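Local coordinates for RmpD (Hexulose-6-phosphate synthase) (Streptococcus mutans, PDB 3EXR), which is a TIM-barrel protein of the orotidine 5'-phosphate decarboxylase/HUMPS family, with eight parallel strands closed into a barrel and two chains in its assembly, at residues V31-A36 and D58-A63; I139-R144 and S172-L177. All coordinates share one frame; numbering follows the deposited sequence.

Contact 1 (V31-A36 and D58-A63); sequences VDVIEA and DKIIVA
Val33 and Val62 pack tightly on the inward face of strands 33-36 and 60-63, the CG1 methyl of Val33 coming within 3.5 Å of CG2 of Val62. That branch of Val33 stands anti to the backbone N (chi1 -173°) and also meets CG2 of Ile60, at 3.7 Å, wedged obliquely between two side chains of the neighbouring strand. Farther along this face the aliphatic part of Glu35 lies against Val62, CB to CB at 3.8 Å, while Glu35 OE1 accepts a hydrogen bond from NE2 of Gln9. These are the second and third strands of the TIM barrel, joined in parallel; strand 7-12 flanks the pair on one side and strand 85-89 on the other, where Trp85 touches Val33, Ile60 and Val62. On the opposite face Ile61 and Ala36 turn to helix 47-55. The backbone is laced by Ile34 N to Ile60 O (2.9 Å), Val62 N to Ile34 O (3.0 Å) and Ala36 N to Val62 O (2.9 Å). Toward the partly exposed start of the strands the ladder slackens: the bond from Ile60 N to Asp32 O is weak, at 3.4 Å. Here Lys59, bent at chi2 and chi3, passes its CG over Asp32 O and puts NZ 2.8 Å from Val31 O, nearly straight along that carbonyl, while the carboxylate of Asp32 turns elsewhere, to Leu8 N and Lys213.

Contact 2 (I139-R144 and S172-L177); sequences IYHQSR and SVTGGL
Tyr140 and Val173 pair in the parallel ladder between the sixth and seventh strands of the TIM barrel, just before both segments leave the sheet at its C-terminal rim, the end at which TIM barrels generally carry their active sites. Tyr140 N donates to Ser172 O at 2.8 Å in an almost straight bond (176° at the hydrogen), Thr174 N reaches Tyr140 O at 3.1 Å, and Gln142 N closes the ladder on Thr174 O at 3.0 Å. On the inward face the CD1 methyl of Ile139 touches CB of Ser172 at 3.6 Å. Beyond it, Thr174 and His141 run side by side. One rotamer of Thr174, with OG1 anti to the backbone N (chi1 -170°), sends the hydroxyl to Ile194 O on the next strand and CG2 over one face of the imidazole, a CH-pi contact whose exact height and closeness at CD2 are doubtful. Past the strands, extended Gln142 reaches over the Gly175-Gly176 turn, its OE1 3.5 Å from Gly176 CA, in the space where a side chain at Gly176 would stand; NE2 bonds to Glu151 O, which helps to orient the amide. Tyr140 OH bonds to Asp157. Main-chain bonds thus set the register, while the polar tips of Tyr140, Gln142 and Thr174 join the pair to helix 155-167, the Glu151 loop and strand 192-195.

Both contacts are parallel strand pairs of one closed barrel sheet, lying on opposite sides of the chain's centre, with their own centres about 18 Å apart and nearest atoms about 6 Å apart, so they do not touch. They share no strand: contact 1 joins the second and third, contact 2 the sixth and seventh. Contact 1 is the more deeply buried and sits within one subunit. Contact 2 is only partly buried and holds strands at their C-terminal ends; Arg144, just past strand 137-141, forms a salt bridge to Asp69 of the second subunit. Inside contact 1 aliphatic packing runs beside the Glu35 carboxylate, which lies close to Asp64, whereas contact 2 mixes aliphatic, hydroxyl and imidazole groups.

Contact 1 (V31-A36 and D58-A63)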
loop_
_atom_site.group_PDB
_atom_site.type_symbol
_atom_site.label_atom_id
_atom_site.label_comp_id
_atom_site.label_asym_id
_atom_site.label_seq_id
_atom_site.Cartn_x
_atom_site.Cartn_y
_atom_site.Cartn_z
ATOM N N VAL A 31 -0.940 15.224 21.117
ATOM C CA VAL A 31 -1.808 14.281 20.416
ATOM C C VAL A 31 -1.845 12.959 21.147
ATOM O O VAL A 31 -1.009 12.699 22.017
ATOM C CB VAL A 31 -1.380 14.078 18.916
ATOM C CG1 VAL A 31 -1.275 15.442 18.228
ATOM C CG2 VAL A 31 -0.074 13.309 18.792
ATOM N N ASP A 32 -2.824 12.132 20.793
ATOM C CA ASP A 32 -2.996 10.805 21.387
ATOM C C ASP A 32 -2.343 9.708 20.550
ATOM O O ASP A 32 -1.984 8.649 21.075
ATOM C CB ASP A 32 -4.491 10.511 21.516
ATOM C CG ASP A 32 -5.202 11.569 22.290
ATOM O OD1 ASP A 32 -4.784 11.765 23.454
ATOM O OD2 ASP A 32 -6.137 12.218 21.772
ATOM N N VAL A 33 -2.282 9.935 19.244
ATOM C CA VAL A 33 -1.781 8.910 18.314
ATOM C C VAL A 33 -0.873 9.564 17.250
ATOM O O VAL A 33 -1.217 10.622 16.708
ATOM C CB VAL A 33 -2.951 8.207 17.560
ATOM C CG1 VAL A 33 -2.482 7.043 16.740
ATOM C CG2 VAL A 33 -4.094 7.797 18.503
ATOM N N ILE A 34 0.276 8.948 16.978
ATOM C CA ILE A 34 1.202 9.422 15.933
ATOM C C ILE A 34 1.317 8.353 14.857
ATOM O O ILE A 34 1.563 7.186 15.151
ATOM C CB ILE A 34 2.609 9.744 16.505
ATOM C CG1 ILE A 34 2.493 10.798 17.597
ATOM C CG2 ILE A 34 3.524 10.263 15.407
ATOM C CD1 ILE A 34 3.675 10.923 18.442
ATOM N N GLU A 35 1.157 8.766 13.606
ATOM C CA GLU A 35 1.068 7.835 12.472
ATOM C C GLU A 35 2.183 8.102 11.457
ATOM O O GLU A 35 2.326 9.210 10.945
ATOM C CB GLU A 35 -0.290 7.954 11.766
ATOM C CG GLU A 35 -0.375 7.190 10.449
ATOM C CD GLU A 35 -1.761 7.237 9.834
ATOM O OE1 GLU A 35 -2.488 8.245 10.034
ATOM O OE2 GLU A 35 -2.156 6.243 9.176
ATOM N N ALA A 36 2.972 7.069 11.187
ATOM C CA ALA A 36 3.911 7.078 10.079
ATOM C C ALA A 36 3.138 6.754 8.810
ATOM O O ALA A 36 2.732 5.590 8.599
ATOM C CB ALA A 36 4.999 6.023 10.309
ATOM N N ASP A 58 4.932 6.172 25.284
ATOM C CA ASP A 58 3.590 5.866 25.770
ATOM C C ASP A 58 2.480 6.400 24.854
ATOM O O ASP A 58 1.329 6.531 25.270
ATOM C CB ASP A 58 3.446 6.376 27.207
ATOM C CG ASP A 58 4.476 5.738 28.172
ATOM O OD1 ASP A 58 4.696 4.505 28.147
ATOM O OD2 ASP A 58 5.090 6.449 28.989
ATOM N N LYS A 59 2.816 6.707 23.605
ATOM C CA LYS A 59 1.825 7.176 22.655
ATOM C C LYS A 59 1.429 6.006 21.806
ATOM O O LYS A 59 2.199 5.067 21.635
ATOM C CB LYS A 59 2.395 8.248 21.738
ATOM C CG LYS A 59 1.470 9.391 21.508
ATOM C CD LYS A 59 1.099 10.073 22.858
ATOM C CE LYS A 59 1.758 11.412 23.027
ATOM N NZ LYS A 59 0.953 12.260 23.938
ATOM N N ILE A 60 0.220 6.050 21.262
ATOM C CA ILE A 60 -0.163 5.034 20.273
ATOM C C ILE A 60 0.561 5.363 18.955
ATOM O O ILE A 60 0.560 6.502 18.526
ATOM C CB ILE A 60 -1.693 5.002 20.061
ATOM C CG1 ILE A 60 -2.395 4.538 21.347
ATOM C CG2 ILE A 60 -2.034 4.073 18.908
ATOM C CD1 ILE A 60 -3.910 4.815 21.402
ATOM N N ILE A 61 1.202 4.367 18.333
ATOM C CA ILE A 61 1.923 4.571 17.068
ATOM C C ILE A 61 1.317 3.684 15.983
ATOM O O ILE A 61 1.119 2.491 16.188
ATOM C CB ILE A 61 3.420 4.242 17.232
ATOM C CG1 ILE A 61 4.077 5.213 18.207
ATOM C CG2 ILE A 61 4.161 4.262 15.875
ATOM C CD1 ILE A 61 5.471 4.944 18.498
ATOM N N VAL A 62 1.032 4.289 14.839
ATOM C CA VAL A 62 0.422 3.634 13.693
ATOM C C VAL A 62 1.476 3.525 12.592
ATOM O O VAL A 62 2.145 4.512 12.279
ATOM C CB VAL A 62 -0.757 4.455 13.147
ATOM C CG1 VAL A 62 -1.431 3.730 11.983
ATOM C CG2 VAL A 62 -1.770 4.739 14.250
ATOM N N ALA A 63 1.655 2.300 12.094
ATOM C CA ALA A 63 2.438 2.063 10.864
ATOM C C ALA A 63 1.408 1.955 9.730
ATOM O O ALA A 63 0.718 0.941 9.584
ATOM C CB ALA A 63 3.256 0.799 10.981
#

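Contact 2 (I139-R144 and S172-L177)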
loop_
_atom_site.group_PDB
_atom_site.type_symbol
_atom_site.label_atom_id
_atom_site.label_comp_id
_atom_site.label_asym_id
_atom_site.label_seq_id
_atom_site.Cartn_x
_atom_site.Cartn_y
_atom_site.Cartn_z
ATOM N N ILE A 139 -10.838 3.113 8.673
ATOM C CA ILE A 139 -10.473 4.509 8.433
ATOM C C ILE A 139 -11.281 5.017 7.249
ATOM O O ILE A 139 -11.127 4.532 6.122
ATOM C CB ILE A 139 -8.962 4.650 8.051
ATOM C CG1 ILE A 139 -8.023 3.825 8.955
ATOM C CG2 ILE A 139 -8.580 6.104 7.981
ATOM C CD1 ILE A 139 -8.149 4.075 10.393
ATOM N N TYR A 140 -12.122 6.005 7.515
ATOM C CA TYR A 140 -13.011 6.587 6.512
ATOM C C TYR A 140 -12.511 7.977 6.100
ATOM O O TYR A 140 -12.282 8.824 6.965
ATOM C CB TYR A 140 -14.466 6.665 7.053
ATOM C CG TYR A 140 -15.479 6.968 5.982
ATOM C CD1 TYR A 140 -16.237 5.945 5.407
ATOM C CD2 TYR A 140 -15.653 8.274 5.506
ATOM C CE1 TYR A 140 -17.137 6.204 4.378
ATOM C CE2 TYR A 140 -16.552 8.541 4.470
ATOM C CZ TYR A 140 -17.294 7.494 3.920
ATOM O OH TYR A 140 -18.195 7.743 2.927
ATOM N N HIS A 141 -12.343 8.188 4.788
ATOM C CA HIS A 141 -11.873 9.441 4.204
ATOM C C HIS A 141 -13.022 10.259 3.660
ATOM O O HIS A 141 -13.909 9.721 2.984
ATOM C CB HIS A 141 -10.932 9.145 3.026
ATOM C CG HIS A 141 -9.639 8.515 3.437
ATOM N ND1 HIS A 141 -9.528 7.199 3.844
ATOM C CD2 HIS A 141 -8.397 9.036 3.504
ATOM C CE1 HIS A 141 -8.266 6.947 4.143
ATOM N NE2 HIS A 141 -7.563 8.051 3.955
ATOM N N GLN A 142 -12.998 11.570 3.911
ATOM C CA GLN A 142 -13.960 12.436 3.236
ATOM C C GLN A 142 -13.922 12.184 1.723
ATOM O O GLN A 142 -12.855 11.982 1.110
ATOM C CB GLN A 142 -13.711 13.913 3.520
ATOM C CG GLN A 142 -14.960 14.717 3.186
ATOM C CD GLN A 142 -14.800 16.226 3.252
ATOM O OE1 GLN A 142 -13.720 16.747 3.555
ATOM N NE2 GLN A 142 -15.891 16.943 2.955
ATOM N N SER A 143 -15.094 12.162 1.100
ATOM C CA SER A 143 -15.164 12.046 -0.348
ATOM C C SER A 143 -14.226 13.080 -0.968
ATOM O O SER A 143 -14.273 14.258 -0.583
ATOM C CB SER A 143 -16.612 12.239 -0.809
ATOM O OG SER A 143 -17.337 11.048 -0.472
ATOM N N ARG A 144 -13.342 12.619 -1.862
ATOM C CA ARG A 144 -12.204 13.416 -2.313
ATOM C C ARG A 144 -12.632 14.664 -3.058
ATOM O O ARG A 144 -11.995 15.712 -2.932
ATOM C CB ARG A 144 -11.288 12.554 -3.185
ATOM C CG ARG A 144 -9.953 13.173 -3.613
ATOM C CD ARG A 144 -9.064 13.688 -2.481
ATOM N NE ARG A 144 -8.738 12.723 -1.413
ATOM C CZ ARG A 144 -7.736 11.836 -1.437
ATOM N NH1 ARG A 144 -6.934 11.707 -2.498
ATOM N NH2 ARG A 144 -7.532 11.050 -0.372
ATOM N N SER A 172 -12.207 5.794 12.476
ATOM C CA SER A 172 -11.399 6.984 12.392
ATOM C C SER A 172 -11.808 7.748 11.146
ATOM O O SER A 172 -12.104 7.138 10.113
ATOM C CB SER A 172 -9.918 6.623 12.263
ATOM O OG SER A 172 -9.450 5.992 13.405
ATOM N N VAL A 173 -11.851 9.083 11.234
ATOM C CA VAL A 173 -12.131 9.883 10.050
ATOM C C VAL A 173 -10.930 10.773 9.721
ATOM O O VAL A 173 -10.158 11.172 10.608
ATOM C CB VAL A 173 -13.430 10.743 10.199
ATOM C CG1 VAL A 173 -14.662 9.905 10.356
ATOM C CG2 VAL A 173 -13.300 11.697 11.369
ATOM N N THR A 174 -10.784 11.086 8.438
ATOM C CA THR A 174 -9.717 11.969 7.974
ATOM C C THR A 174 -10.184 12.774 6.796
ATOM O O THR A 174 -11.048 12.314 6.032
ATOM C CB THR A 174 -8.454 11.166 7.625
ATOM O OG1 THR A 174 -7.364 12.071 7.395
ATOM C CG2 THR A 174 -8.618 10.343 6.365
ATOM N N GLY A 175 -9.642 13.991 6.665
ATOM C CA GLY A 175 -10.029 14.921 5.602
ATOM C C GLY A 175 -11.041 15.939 6.086
ATOM O O GLY A 175 -12.002 15.570 6.732
ATOM N N GLY A 176 -10.805 17.228 5.805
ATOM C CA GLY A 176 -11.799 18.251 6.097
ATOM C C GLY A 176 -11.933 18.531 7.579
ATOM O O GLY A 176 -12.997 18.971 8.048
ATOM N N LEU A 177 -10.879 18.263 8.343
ATOM C CA LEU A 177 -10.955 18.421 9.781
ATOM C C LEU A 177 -10.226 19.667 10.233
ATOM O O LEU A 177 -9.067 19.870 9.895
ATOM C CB LEU A 177 -10.373 17.217 10.496
ATOM C CG LEU A 177 -10.953 15.868 10.086
ATOM C CD1 LEU A 177 -10.270 14.821 10.919
ATOM C CD2 LEU A 177 -12.453 15.824 10.251
#